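Clavulanic acid biosynthesis oligopeptide binding protein 2 (Streptomyces clavuligerus, PDB 2WOL) probably binds peptides or related solutes as an extracellular solute-binding protein of the oligopeptide-binding family, serving the clavulanic acid biosynthetic pathway. Local coordinates at residues G22-P27 with N541-P546; D256-D261 with Q279-R284; F269-E274 with G549-Q554; R293-N298 with L532-P537. All blocks are in the same frame, centred on the assembly; numbering follows the deposited sequence.

Contact 1 of 4, residues G22-P27 with N541-P546; sequences GALVNP and NVYVHP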
loop_
_atom_site.group_PDB
_atom_site.type_symbol
_atom_site.label_atom_id
_atom_site.label_comp_id
_atom_site.label_asym_id
_atom_site.label_seq_id
_atom_site.Cartn_x
_atom_site.Cartn_y
_atom_site.Cartn_z
ATOM N N GLY A 22 -0.901 17.098 -5.888
ATOM C CA GLY A 22 -1.143 18.130 -4.877
ATOM C C GLY A 22 -2.261 19.088 -5.243
ATOM O O GLY A 22 -2.544 20.033 -4.501
ATOM N N ALA A 23 -2.902 18.844 -6.385
ATOM C CA ALA A 23 -3.968 19.705 -6.886
ATOM C C ALA A 23 -4.923 18.933 -7.790
ATOM O O ALA A 23 -4.606 17.832 -8.253
ATOM C CB ALA A 23 -3.385 20.921 -7.624
ATOM N N LEU A 24 -6.087 19.526 -8.032
ATOM C CA LEU A 24 -7.150 18.907 -8.812
ATOM C C LEU A 24 -7.144 19.434 -10.244
ATOM O O LEU A 24 -7.065 20.643 -10.462
ATOM C CB LEU A 24 -8.505 19.186 -8.148
ATOM C CG LEU A 24 -9.762 18.507 -8.697
ATOM C CD1 LEU A 24 -9.858 17.094 -8.184
ATOM C CD2 LEU A 24 -11.015 19.281 -8.308
ATOM N N VAL A 25 -7.227 18.523 -11.208
ATOM C CA VAL A 25 -7.258 18.874 -12.626
ATOM C C VAL A 25 -8.686 18.840 -13.163
ATOM O O VAL A 25 -9.435 17.892 -12.903
ATOM C CB VAL A 25 -6.357 17.907 -13.453
ATOM C CG1 VAL A 25 -6.605 18.045 -14.954
ATOM C CG2 VAL A 25 -4.900 18.138 -13.127
ATOM N N ASN A 26 -9.059 19.885 -13.906
ATOM C CA ASN A 26 -10.319 19.922 -14.655
ATOM C C ASN A 26 -11.551 19.729 -13.755
ATOM O O ASN A 26 -12.339 18.802 -13.972
ATOM C CB ASN A 26 -10.281 18.883 -15.794
ATOM C CG ASN A 26 -11.346 19.111 -16.858
ATOM O OD1 ASN A 26 -11.960 20.179 -16.937
ATOM N ND2 ASN A 26 -11.559 18.102 -17.699
ATOM N N PRO A 27 -11.724 20.610 -12.745
ATOM C CA PRO A 27 -12.836 20.466 -11.798
ATOM C C PRO A 27 -14.202 20.606 -12.461
ATOM O O PRO A 27 -14.382 21.445 -13.350
ATOM C CB PRO A 27 -12.612 21.606 -10.797
ATOM C CG PRO A 27 -11.765 22.589 -11.507
ATOM C CD PRO A 27 -10.901 21.797 -12.447
ATOM N N ASN A 541 -11.922 16.258 -12.626
ATOM C CA ASN A 541 -11.558 16.006 -11.231
ATOM C C ASN A 541 -10.488 14.935 -11.058
ATOM O O ASN A 541 -10.616 14.041 -10.213
ATOM C CB ASN A 541 -12.789 15.663 -10.387
ATOM C CG ASN A 541 -13.929 16.629 -10.610
ATOM O OD1 ASN A 541 -13.839 17.805 -10.267
ATOM N ND2 ASN A 541 -15.006 16.140 -11.207
ATOM N N VAL A 542 -9.428 15.043 -11.853
ATOM C CA VAL A 542 -8.306 14.116 -11.760
ATOM C C VAL A 542 -7.277 14.619 -10.756
ATOM O O VAL A 542 -6.793 15.748 -10.863
ATOM C CB VAL A 542 -7.625 13.896 -13.127
ATOM C CG1 VAL A 542 -6.482 12.893 -12.996
ATOM C CG2 VAL A 542 -8.626 13.407 -14.155
ATOM N N TYR A 543 -6.937 13.778 -9.787
ATOM C CA TYR A 543 -5.866 14.107 -8.846
ATOM C C TYR A 543 -5.276 12.826 -8.281
ATOM O O TYR A 543 -5.981 11.823 -8.128
ATOM C CB TYR A 543 -6.364 15.021 -7.711
ATOM C CG TYR A 543 -7.231 14.336 -6.674
ATOM C CD1 TYR A 543 -6.683 13.871 -5.477
ATOM C CD2 TYR A 543 -8.597 14.155 -6.889
ATOM C CE1 TYR A 543 -7.473 13.238 -4.517
ATOM C CE2 TYR A 543 -9.399 13.518 -5.937
ATOM C CZ TYR A 543 -8.827 13.067 -4.754
ATOM O OH TYR A 543 -9.606 12.438 -3.805
ATOM N N VAL A 544 -3.981 12.866 -7.985
ATOM C CA VAL A 544 -3.319 11.757 -7.318
ATOM C C VAL A 544 -3.728 11.783 -5.852
ATOM O O VAL A 544 -3.491 12.771 -5.150
ATOM C CB VAL A 544 -1.781 11.848 -7.449
ATOM C CG1 VAL A 544 -1.114 10.667 -6.761
ATOM C CG2 VAL A 544 -1.370 11.895 -8.916
ATOM N N HIS A 545 -4.366 10.710 -5.393
ATOM C CA HIS A 545 -4.736 10.651 -3.991
ATOM C C HIS A 545 -3.498 10.351 -3.149
ATOM O O HIS A 545 -2.827 9.344 -3.382
ATOM C CB HIS A 545 -5.826 9.625 -3.706
ATOM C CG HIS A 545 -6.493 9.855 -2.390
ATOM N ND1 HIS A 545 -5.837 9.680 -1.190
ATOM C CD2 HIS A 545 -7.725 10.325 -2.083
ATOM C CE1 HIS A 545 -6.648 10.008 -0.199
ATOM N NE2 HIS A 545 -7.799 10.402 -0.715
ATOM N N PRO A 546 -3.192 11.224 -2.170
ATOM C CA PRO A 546 -1.958 11.047 -1.399
ATOM C C PRO A 546 -1.887 9.751 -0.583
ATOM O O PRO A 546 -0.791 9.297 -0.258
ATOM C CB PRO A 546 -1.935 12.271 -0.473
ATOM C CG PRO A 546 -3.338 12.730 -0.400
ATOM C CD PRO A 546 -3.952 12.410 -1.732
HETATM O O HOH W 1 -2.069 14.924 -4.536
#
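Val25 and Val542 face each other as an antiparallel hydrogen-bonded pair, Val25 N donating to Val542 O at 2.8 Å and Val542 N returning to Val25 O at 3.0 Å. Asn541 also lies opposite Val25, which makes this a G1 beta bulge. Asn541 takes the left-handed backbone conformation (phi 60°), which asparagine tolerates better than most residues with a CB. Just beyond the bridge, Asn541 N donates to Asn26 O at 2.9 Å, from well above that carbonyl's plane. The two valines, beta-branched and suited to extended backbone, bring their CB atoms within 4.2 Å.

Leu24 and Asn541 lie side by side, pointing the same way. Leu24 CD1 packs obliquely at 3.5 Å against Tyr543 CD2, while the other branch, CD2, approaches Asn541 OD1. That amide oxygen, Asn541 OD1, also sits 3.2 Å from Pro27 CA, and Asn541 ND2 is held by Ser28 O. Asn26 ND2 binds Val539 O in turn, tying the N-terminal arm to the chain before the bulge. At the far end, a water accepts from Gly22 N and donates to Val544 O, the water oxygen lying 2.7 Å from Val544 O.

Contact 2 of 4, residues D256-D261 with Q279-R284; sequences DVDVLD and QHAAQR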
loop_
_atom_site.group_PDB
_atom_site.type_symbol
_atom_site.label_atom_id
_atom_site.label_comp_id
_atom_site.label_asym_id
_atom_site.label_seq_id
_atom_site.Cartn_x
_atom_site.Cartn_y
_atom_site.Cartn_z
ATOM N N ASP A 256 -1.980 -6.368 -22.647
ATOM C CA ASP A 256 -0.537 -6.223 -22.510
ATOM C C ASP A 256 -0.255 -4.787 -22.067
ATOM O O ASP A 256 -0.946 -3.867 -22.494
ATOM C CB ASP A 256 0.145 -6.516 -23.848
ATOM C CG ASP A 256 1.587 -6.069 -23.881
ATOM O OD1 ASP A 256 2.453 -6.815 -23.374
ATOM O OD2 ASP A 256 1.853 -4.966 -24.405
ATOM N N VAL A 257 0.750 -4.600 -21.214
ATOM C CA VAL A 257 1.013 -3.281 -20.635
ATOM C C VAL A 257 1.338 -2.198 -21.673
ATOM O O VAL A 257 0.949 -1.044 -21.500
ATOM C CB VAL A 257 2.081 -3.323 -19.509
ATOM C CG1 VAL A 257 1.506 -3.984 -18.256
ATOM C CG2 VAL A 257 3.366 -4.017 -19.972
ATOM N N ASP A 258 2.033 -2.561 -22.748
ATOM C CA ASP A 258 2.354 -1.579 -23.786
ATOM C C ASP A 258 1.169 -1.293 -24.693
ATOM O O ASP A 258 0.979 -0.154 -25.120
ATOM C CB ASP A 258 3.582 -2.001 -24.593
ATOM C CG ASP A 258 4.840 -2.025 -23.750
ATOM O OD1 ASP A 258 5.216 -0.968 -23.199
ATOM O OD2 ASP A 258 5.449 -3.106 -23.629
ATOM N N VAL A 259 0.382 -2.330 -24.978
ATOM C CA VAL A 259 -0.904 -2.189 -25.664
ATOM C C VAL A 259 -1.795 -1.216 -24.885
ATOM O O VAL A 259 -2.386 -0.298 -25.464
ATOM C CB VAL A 259 -1.596 -3.569 -25.827
ATOM C CG1 VAL A 259 -3.061 -3.435 -26.211
ATOM C CG2 VAL A 259 -0.861 -4.408 -26.859
ATOM N N LEU A 260 -1.875 -1.418 -23.571
ATOM C CA LEU A 260 -2.646 -0.542 -22.694
ATOM C C LEU A 260 -2.232 0.926 -22.833
ATOM O O LEU A 260 -3.080 1.788 -23.065
ATOM C CB LEU A 260 -2.499 -1.007 -21.243
ATOM C CG LEU A 260 -3.405 -0.365 -20.188
ATOM C CD1 LEU A 260 -3.505 -1.274 -18.970
ATOM C CD2 LEU A 260 -2.933 1.028 -19.764
ATOM N N ASP A 261 -0.936 1.203 -22.693
ATOM C CA ASP A 261 -0.429 2.572 -22.787
ATOM C C ASP A 261 -0.773 3.213 -24.128
ATOM O O ASP A 261 -1.174 4.378 -24.179
ATOM C CB ASP A 261 1.091 2.604 -22.630
ATOM C CG ASP A 261 1.553 2.368 -21.206
ATOM O OD1 ASP A 261 0.728 2.428 -20.266
ATOM O OD2 ASP A 261 2.767 2.132 -21.032
ATOM N N GLN A 279 4.716 2.416 -19.092
ATOM C CA GLN A 279 5.862 1.540 -19.313
ATOM C C GLN A 279 6.926 2.286 -20.109
ATOM O O GLN A 279 6.694 3.411 -20.550
ATOM C CB GLN A 279 5.431 0.267 -20.044
ATOM C CG GLN A 279 4.385 -0.548 -19.297
ATOM C CD GLN A 279 4.916 -1.165 -18.014
ATOM O OE1 GLN A 279 6.021 -1.709 -17.978
ATOM N NE2 GLN A 279 4.121 -1.092 -16.953
ATOM N N HIS A 280 8.080 1.653 -20.304
ATOM C CA HIS A 280 9.253 2.331 -20.868
ATOM C C HIS A 280 8.973 3.080 -22.173
ATOM O O HIS A 280 9.330 4.252 -22.299
ATOM C CB HIS A 280 10.396 1.324 -21.066
ATOM C CG HIS A 280 11.650 1.926 -21.623
ATOM N ND1 HIS A 280 11.877 2.054 -22.977
ATOM C CD2 HIS A 280 12.747 2.427 -21.009
ATOM C CE1 HIS A 280 13.058 2.613 -23.172
ATOM N NE2 HIS A 280 13.608 2.847 -21.995
ATOM N N ALA A 281 8.333 2.413 -23.131
ATOM C CA ALA A 281 8.063 3.011 -24.440
ATOM C C ALA A 281 7.207 4.278 -24.339
ATOM O O ALA A 281 7.533 5.303 -24.944
ATOM C CB ALA A 281 7.421 1.992 -25.375
ATOM N N ALA A 282 6.124 4.210 -23.568
ATOM C CA ALA A 282 5.246 5.365 -23.385
ATOM C C ALA A 282 5.879 6.432 -22.495
ATOM O O ALA A 282 5.621 7.623 -22.679
ATOM C CB ALA A 282 3.898 4.935 -22.833
ATOM N N GLN A 283 6.702 6.005 -21.537
ATOM C CA GLN A 283 7.472 6.931 -20.698
ATOM C C GLN A 283 8.301 7.881 -21.558
ATOM O O GLN A 283 8.208 9.100 -21.407
ATOM C CB GLN A 283 8.355 6.154 -19.716
ATOM C CG GLN A 283 9.453 6.964 -19.032
ATOM C CD GLN A 283 10.206 6.155 -17.992
ATOM O OE1 GLN A 283 9.661 5.811 -16.940
ATOM N NE2 GLN A 283 11.467 5.851 -18.277
ATOM N N ARG A 284 9.101 7.327 -22.468
ATOM C CA ARG A 284 9.979 8.153 -23.303
ATOM C C ARG A 284 9.190 9.008 -24.291
ATOM O O ARG A 284 9.591 10.125 -24.605
ATOM C CB ARG A 284 10.972 7.277 -24.081
ATOM C CG ARG A 284 11.779 6.285 -23.245
ATOM C CD ARG A 284 12.634 6.973 -22.185
ATOM N NE ARG A 284 13.337 6.009 -21.338
ATOM C CZ ARG A 284 12.811 5.410 -20.270
ATOM N NH1 ARG A 284 11.564 5.668 -19.894
ATOM N NH2 ARG A 284 13.542 4.553 -19.570
HETATM O O HOH W 2 4.461 1.700 -23.179
HETATM O O HOH W 3 7.808 -0.484 -22.625
#
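Gln279 spreads its side chain over Val257 while its backbone N is gripped by Asp261. The N-H of Gln279 N points almost straight (166°) at Asp261 OD2, 2.8 Å away, and meets that oxygen on its syn side. From there the side chain can be followed outward. CB touches two carboxylate oxygens, Asp258 OD1 and Asp261 OD2, which reach it from directions roughly at right angles. Gln279 CG, anti to the carbonyl carbon (chi1 -60°), comes within 3.6 Å of Val257 CB and also contacts Val257 CG2. The chain then bends at chi2, and Gln279 CD lies 3.8 Å from Val257 CG2. At the tip, OE1 approaches Val257 CG2, and Gln279 NE2 lies 4.0 Å from Val257 CB and close to CG1, so the flexible glutamine covers the short valine through CG and its amide group. Val257 also touches Ser40 and Arg276.

Ala282 is small enough to bring its CB within 3.5 Å of Asp261 OD2. One water donates to both Asp258 OD1 and Asp261 OD2 and accepts from Ala282 N; a second donates to Asp258 OD1 and accepts from Ala281 N. Both aspartates therefore lie by the amino end of helix 280-288, where their negative charge would be favoured by the helix dipole. Helix 257-265 is capped from its own segment, Asp256 OD2 accepting from Val259 N at 3.1 Å and more weakly from Asp258 N. Asp256 is thus a classic aspartate N-cap, whereas at the second helix start Asp261 holds the N-H of the N-cap residue Gln279 directly and the first-turn N-H groups are reached through water.

Contact 3 of 4, residues F269-E274 with G549-Q554; sequences FDINLE and GLYDIQ
Ile271, Leu273 and Ile553 form the apolar centre of this buried contact, with no hydrogen bond running between the two segments. Ile271 and Ile553 slide past each other in opposite directions, bringing Ile271 CG2 to 3.8 Å from Ile553 CD1. Leu273 crosses Ile553 at about a right angle. Its CG stands anti to the backbone N (chi1 168°), and Leu273 CD1 presses on Ile553 CG1 at 3.6 Å. Branched aliphatic chains suit such a place, since each carries two methyl groups that can meet different neighbours.

The aromatic contact is lighter: Ile271 CG2 meets the Tyr551 ring at its edge, 4.1 Å from Tyr551 CD1.

Polar groups find their partners elsewhere or within a segment. Tyr551 OH bonds to Asp297 OD2, and Glu274 forms a salt bridge with Arg276 and a hydrogen bond with Ser40. Asp552, at the centre of an inverse gamma turn, accepts Gln554 NE2 on its OD2 at 3.0 Å, from above the carboxylate plane, and pairs through OD1 with Arg61.

Strand 271-272 runs parallel to strand 34-39, whose Leu37 touches both isoleucines, while helix 54-63 supplies Trp55 against Leu273 and Leu58 against Ile553.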
loop_
_atom_site.group_PDB
_atom_site.type_symbol
_atom_site.label_atom_id
_atom_site.label_comp_id
_atom_site.label_asym_id
_atom_site.label_seq_id
_atom_site.Cartn_x
_atom_site.Cartn_y
_atom_site.Cartn_z
ATOM N N PHE A 269 -9.255 4.545 -24.048
ATOM C CA PHE A 269 -9.596 4.431 -22.636
ATOM C C PHE A 269 -9.300 5.760 -21.974
ATOM O O PHE A 269 -8.429 6.499 -22.426
ATOM C CB PHE A 269 -8.808 3.299 -21.975
ATOM C CG PHE A 269 -8.980 1.982 -22.661
ATOM C CD1 PHE A 269 -7.985 1.480 -23.489
ATOM C CD2 PHE A 269 -10.162 1.257 -22.514
ATOM C CE1 PHE A 269 -8.155 0.267 -24.143
ATOM C CE2 PHE A 269 -10.338 0.044 -23.161
ATOM C CZ PHE A 269 -9.332 -0.453 -23.979
ATOM N N ASP A 270 -10.030 6.062 -20.909
ATOM C CA ASP A 270 -9.894 7.349 -20.245
ATOM C C ASP A 270 -8.713 7.374 -19.287
ATOM O O ASP A 270 -7.908 8.307 -19.310
ATOM C CB ASP A 270 -11.185 7.698 -19.505
ATOM C CG ASP A 270 -12.378 7.815 -20.437
ATOM O OD1 ASP A 270 -12.196 8.241 -21.600
ATOM O OD2 ASP A 270 -13.501 7.492 -20.003
ATOM N N ILE A 271 -8.627 6.337 -18.454
ATOM C CA ILE A 271 -7.669 6.246 -17.356
ATOM C C ILE A 271 -7.265 4.790 -17.134
ATOM O O ILE A 271 -8.091 3.886 -17.264
ATOM C CB ILE A 271 -8.284 6.807 -16.034
ATOM C CG1 ILE A 271 -8.628 8.301 -16.160
ATOM C CG2 ILE A 271 -7.370 6.544 -14.819
ATOM C CD1 ILE A 271 -7.427 9.246 -16.231
ATOM N N ASN A 272 -5.990 4.580 -16.809
ATOM C CA ASN A 272 -5.501 3.277 -16.366
ATOM C C ASN A 272 -5.826 3.094 -14.879
ATOM O O ASN A 272 -5.217 3.735 -14.020
ATOM C CB ASN A 272 -3.993 3.182 -16.622
ATOM C CG ASN A 272 -3.374 1.907 -16.078
ATOM O OD1 ASN A 272 -4.021 1.128 -15.381
ATOM N ND2 ASN A 272 -2.105 1.693 -16.398
ATOM N N LEU A 273 -6.787 2.219 -14.586
ATOM C CA LEU A 273 -7.203 1.948 -13.208
ATOM C C LEU A 273 -6.124 1.236 -12.401
ATOM O O LEU A 273 -5.896 1.558 -11.235
ATOM C CB LEU A 273 -8.494 1.117 -13.184
ATOM C CG LEU A 273 -8.908 0.509 -11.837
ATOM C CD1 LEU A 273 -9.224 1.582 -10.803
ATOM C CD2 LEU A 273 -10.085 -0.441 -12.009
ATOM N N GLU A 274 -5.470 0.262 -13.029
ATOM C CA GLU A 274 -4.450 -0.536 -12.352
ATOM C C GLU A 274 -3.339 0.359 -11.809
ATOM O O GLU A 274 -2.813 0.128 -10.717
ATOM C CB GLU A 274 -3.885 -1.588 -13.302
ATOM C CG GLU A 274 -3.032 -2.623 -12.611
ATOM C CD GLU A 274 -2.338 -3.545 -13.578
ATOM O OE1 GLU A 274 -2.272 -3.221 -14.786
ATOM O OE2 GLU A 274 -1.855 -4.594 -13.115
ATOM N N GLY A 549 -1.189 7.067 -3.987
ATOM C CA GLY A 549 -0.196 7.279 -5.048
ATOM C C GLY A 549 -0.789 7.028 -6.426
ATOM O O GLY A 549 -0.068 6.938 -7.421
ATOM N N LEU A 550 -2.117 6.917 -6.461
ATOM C CA LEU A 550 -2.901 6.652 -7.665
ATOM C C LEU A 550 -4.006 7.692 -7.749
ATOM O O LEU A 550 -4.424 8.230 -6.730
ATOM C CB LEU A 550 -3.555 5.266 -7.579
ATOM C CG LEU A 550 -2.682 4.016 -7.453
ATOM C CD1 LEU A 550 -3.523 2.784 -7.178
ATOM C CD2 LEU A 550 -1.846 3.810 -8.692
ATOM N N TYR A 551 -4.492 7.963 -8.956
ATOM C CA TYR A 551 -5.641 8.849 -9.130
ATOM C C TYR A 551 -6.848 8.350 -8.343
ATOM O O TYR A 551 -7.108 7.146 -8.297
ATOM C CB TYR A 551 -6.042 8.918 -10.597
ATOM C CG TYR A 551 -5.076 9.611 -11.539
ATOM C CD1 TYR A 551 -4.900 9.137 -12.841
ATOM C CD2 TYR A 551 -4.360 10.736 -11.144
ATOM C CE1 TYR A 551 -4.039 9.771 -13.728
ATOM C CE2 TYR A 551 -3.485 11.371 -12.015
ATOM C CZ TYR A 551 -3.334 10.886 -13.306
ATOM O OH TYR A 551 -2.484 11.500 -14.201
ATOM N N ASP A 552 -7.598 9.272 -7.745
ATOM C CA ASP A 552 -8.826 8.887 -7.055
ATOM C C ASP A 552 -9.948 8.717 -8.075
ATOM O O ASP A 552 -10.685 9.655 -8.383
ATOM C CB ASP A 552 -9.207 9.904 -5.983
ATOM C CG ASP A 552 -10.256 9.373 -5.020
ATOM O OD1 ASP A 552 -10.464 8.139 -4.974
ATOM O OD2 ASP A 552 -10.861 10.192 -4.296
ATOM N N ILE A 553 -10.050 7.503 -8.603
ATOM C CA ILE A 553 -11.024 7.153 -9.628
ATOM C C ILE A 553 -12.439 7.621 -9.290
ATOM O O ILE A 553 -13.133 8.155 -10.146
ATOM C CB ILE A 553 -11.037 5.621 -9.868
ATOM C CG1 ILE A 553 -9.632 5.112 -10.232
ATOM C CG2 ILE A 553 -12.094 5.225 -10.904
ATOM C CD1 ILE A 553 -9.029 5.687 -11.507
ATOM N N GLN A 554 -12.855 7.423 -8.039
ATOM C CA GLN A 554 -14.230 7.717 -7.635
ATOM C C GLN A 554 -14.612 9.193 -7.802
ATOM O O GLN A 554 -15.788 9.516 -7.928
ATOM C CB GLN A 554 -14.497 7.234 -6.203
ATOM C CG GLN A 554 -13.808 8.025 -5.100
ATOM C CD GLN A 554 -14.582 9.263 -4.694
ATOM O OE1 GLN A 554 -15.803 9.325 -4.862
ATOM N NE2 GLN A 554 -13.882 10.252 -4.145
#

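Contact 4 of 4, residues R293-N298 with L532-P537; sequences RSHTDN and LHFRNP
An antiparallel strand pairing carries this contact: Thr296 and Phe534 form a non-hydrogen-bonded pair, and Asp297 and His533 the hydrogen-bonded pair beside it. Asp297 N donates to His533 O at 2.9 Å, and His533 N returns to Asp297 O. Farther along, Arg535 N points nearly straight (175°) at His295 O.

Arg535 also reaches across with its side chain. Its CG lies between the backbone N and the carbonyl carbon (chi1 42°), close to His295 O, and from there the chain extends to a side-on salt bridge with Asp297. Arg535 NE meets Asp297 OD2 at 2.8 Å, and NH2 of the same arginine meets OD1 from above the carboxylate plane, the carboxylate and guanidinium planes lying 50° apart. The third nitrogen, NH1, donates to Ser294 O. Arginine suits this place because its nitrogens serve several acceptors at once, NH2 binding Gly16 O as well. The buried Asp297 carboxylate also accepts from Gly20 N, in addition to its bond with Tyr551.

These residues join strand 296-297 to the end of strand 523-534 in a mixed sheet. On the face with Phe534, Thr296 CG2 packs on Leu532 CD2 at 3.7 Å. His295 lies alongside Phe534, with His295 CB 3.5 Å from Phe534 CE1. Pro537 CG touches the same imidazole at CE1. His295 NE2 binds Thr12 O, while His295 ND1 hydrogen-bonds, 2.6 Å away, to a water that donates to Arg535 O.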
loop_
_atom_site.group_PDB
_atom_site.type_symbol
_atom_site.label_atom_id
_atom_site.label_comp_id
_atom_site.label_asym_id
_atom_site.label_seq_id
_atom_site.Cartn_x
_atom_site.Cartn_y
_atom_site.Cartn_z
ATOM N N ARG A 293 3.463 15.734 -22.283
ATOM C CA ARG A 293 3.930 16.128 -20.950
ATOM C C ARG A 293 2.832 16.815 -20.143
ATOM O O ARG A 293 2.730 16.627 -18.929
ATOM C CB ARG A 293 5.126 17.073 -21.049
ATOM C CG ARG A 293 6.453 16.398 -21.299
ATOM C CD ARG A 293 7.587 17.410 -21.203
ATOM N NE ARG A 293 7.860 17.791 -19.819
ATOM C CZ ARG A 293 8.627 17.092 -18.986
ATOM N NH1 ARG A 293 9.209 15.968 -19.394
ATOM N NH2 ARG A 293 8.817 17.514 -17.744
ATOM N N SER A 294 2.014 17.610 -20.830
ATOM C CA SER A 294 0.947 18.369 -20.190
ATOM C C SER A 294 -0.183 17.471 -19.673
ATOM O O SER A 294 -1.025 17.919 -18.892
ATOM C CB SER A 294 0.410 19.448 -21.137
ATOM O OG SER A 294 -0.409 18.895 -22.150
ATOM N N HIS A 295 -0.180 16.210 -20.111
ATOM C CA HIS A 295 -1.179 15.217 -19.708
ATOM C C HIS A 295 -0.614 14.198 -18.715
ATOM O O HIS A 295 -1.242 13.172 -18.454
ATOM C CB HIS A 295 -1.709 14.456 -20.933
ATOM C CG HIS A 295 -2.312 15.332 -21.987
ATOM N ND1 HIS A 295 -3.457 16.067 -21.778
ATOM C CD2 HIS A 295 -1.943 15.569 -23.268
ATOM C CE1 HIS A 295 -3.763 16.728 -22.880
ATOM N NE2 HIS A 295 -2.859 16.444 -23.800
ATOM N N THR A 296 0.561 14.483 -18.156
ATOM C CA THR A 296 1.278 13.506 -17.341
ATOM C C THR A 296 1.578 14.014 -15.927
ATOM O O THR A 296 1.959 15.172 -15.738
ATOM C CB THR A 296 2.591 13.075 -18.041
ATOM O OG1 THR A 296 2.281 12.607 -19.357
ATOM C CG2 THR A 296 3.280 11.960 -17.282
ATOM N N ASP A 297 1.386 13.127 -14.950
ATOM C CA ASP A 297 1.740 13.364 -13.553
ATOM C C ASP A 297 2.825 12.386 -13.130
ATOM O O ASP A 297 2.813 11.226 -13.539
ATOM C CB ASP A 297 0.506 13.196 -12.663
ATOM C CG ASP A 297 -0.566 14.221 -12.967
ATOM O OD1 ASP A 297 -0.243 15.425 -12.978
ATOM O OD2 ASP A 297 -1.730 13.831 -13.194
ATOM N N ASN A 298 3.762 12.861 -12.311
ATOM C CA ASN A 298 4.914 12.057 -11.892
ATOM C C ASN A 298 5.024 12.001 -10.355
ATOM O O ASN A 298 5.995 12.491 -9.778
ATOM C CB ASN A 298 6.189 12.633 -12.532
ATOM C CG ASN A 298 7.415 11.724 -12.388
ATOM O OD1 ASN A 298 7.314 10.513 -12.164
ATOM N ND2 ASN A 298 8.590 12.322 -12.536
ATOM N N LEU A 532 4.710 7.362 -13.517
ATOM C CA LEU A 532 4.148 8.299 -14.484
ATOM C C LEU A 532 2.720 7.905 -14.824
ATOM O O LEU A 532 2.498 6.865 -15.437
ATOM C CB LEU A 532 4.997 8.337 -15.758
ATOM C CG LEU A 532 6.362 9.024 -15.663
ATOM C CD1 LEU A 532 7.203 8.694 -16.865
ATOM C CD2 LEU A 532 6.221 10.528 -15.523
ATOM N N HIS A 533 1.758 8.728 -14.410
ATOM C CA HIS A 533 0.359 8.504 -14.773
ATOM C C HIS A 533 -0.036 9.422 -15.917
ATOM O O HIS A 533 0.342 10.594 -15.925
ATOM C CB HIS A 533 -0.576 8.799 -13.599
ATOM C CG HIS A 533 -0.356 7.942 -12.392
ATOM N ND1 HIS A 533 -0.274 6.565 -12.447
ATOM C CD2 HIS A 533 -0.257 8.273 -11.081
ATOM C CE1 HIS A 533 -0.108 6.089 -11.224
ATOM N NE2 HIS A 533 -0.096 7.105 -10.378
ATOM N N PHE A 534 -0.816 8.891 -16.858
ATOM C CA PHE A 534 -1.335 9.666 -17.989
ATOM C C PHE A 534 -2.836 9.895 -17.810
ATOM O O PHE A 534 -3.584 8.961 -17.536
ATOM C CB PHE A 534 -1.057 8.931 -19.310
ATOM C CG PHE A 534 -1.373 9.742 -20.541
ATOM C CD1 PHE A 534 -0.403 10.568 -21.108
ATOM C CD2 PHE A 534 -2.632 9.676 -21.139
ATOM C CE1 PHE A 534 -0.686 11.323 -22.245
ATOM C CE2 PHE A 534 -2.923 10.435 -22.289
ATOM C CZ PHE A 534 -1.940 11.254 -22.833
ATOM N N ARG A 535 -3.267 11.144 -17.953
ATOM C CA ARG A 535 -4.682 11.493 -17.816
ATOM C C ARG A 535 -5.192 12.119 -19.101
ATOM O O ARG A 535 -4.644 13.118 -19.578
ATOM C CB ARG A 535 -4.909 12.463 -16.646
ATOM C CG ARG A 535 -3.867 13.573 -16.556
ATOM C CD ARG A 535 -4.239 14.699 -15.593
ATOM N NE ARG A 535 -3.000 15.325 -15.143
ATOM C CZ ARG A 535 -2.338 16.263 -15.816
ATOM N NH1 ARG A 535 -2.825 16.754 -16.954
ATOM N NH2 ARG A 535 -1.187 16.717 -15.337
ATOM N N ASN A 536 -6.243 11.542 -19.670
ATOM C CA ASN A 536 -6.859 12.160 -20.835
ATOM C C ASN A 536 -7.581 13.453 -20.455
ATOM O O ASN A 536 -8.148 13.544 -19.364
ATOM C CB ASN A 536 -7.748 11.166 -21.566
ATOM C CG ASN A 536 -6.957 10.303 -22.528
ATOM O OD1 ASN A 536 -6.278 10.821 -23.416
ATOM N ND2 ASN A 536 -7.012 8.988 -22.343
ATOM N N PRO A 537 -7.520 14.476 -21.329
ATOM C CA PRO A 537 -7.964 15.825 -20.935
ATOM C C PRO A 537 -9.472 16.015 -20.683
ATOM O O PRO A 537 -9.869 17.004 -20.051
ATOM C CB PRO A 537 -7.475 16.708 -22.093
ATOM C CG PRO A 537 -7.376 15.784 -23.266
ATOM C CD PRO A 537 -6.975 14.448 -22.701
HETATM O O HOH W 4 -4.818 15.733 -19.587
#

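From the N terminus, residues 22-27 pair with 541-546 of the C-terminal region, so that contact 1 closes a loop of more than 500 residues. Contact 2 is nested within it and closes a short one between helices 257-265 and 280-288. Strand 271-272 leaves from inside that short loop to meet 549-554, so contact 3 crosses contact 2; it crosses contact 1 as well. Contact 4, nested inside the loops of contacts 1 and 3, follows contact 2 in series and brings strand 296-297 to strand 523-534. Strands 544-545 and 550-551 are sheet neighbours that join contacts 1 and 3.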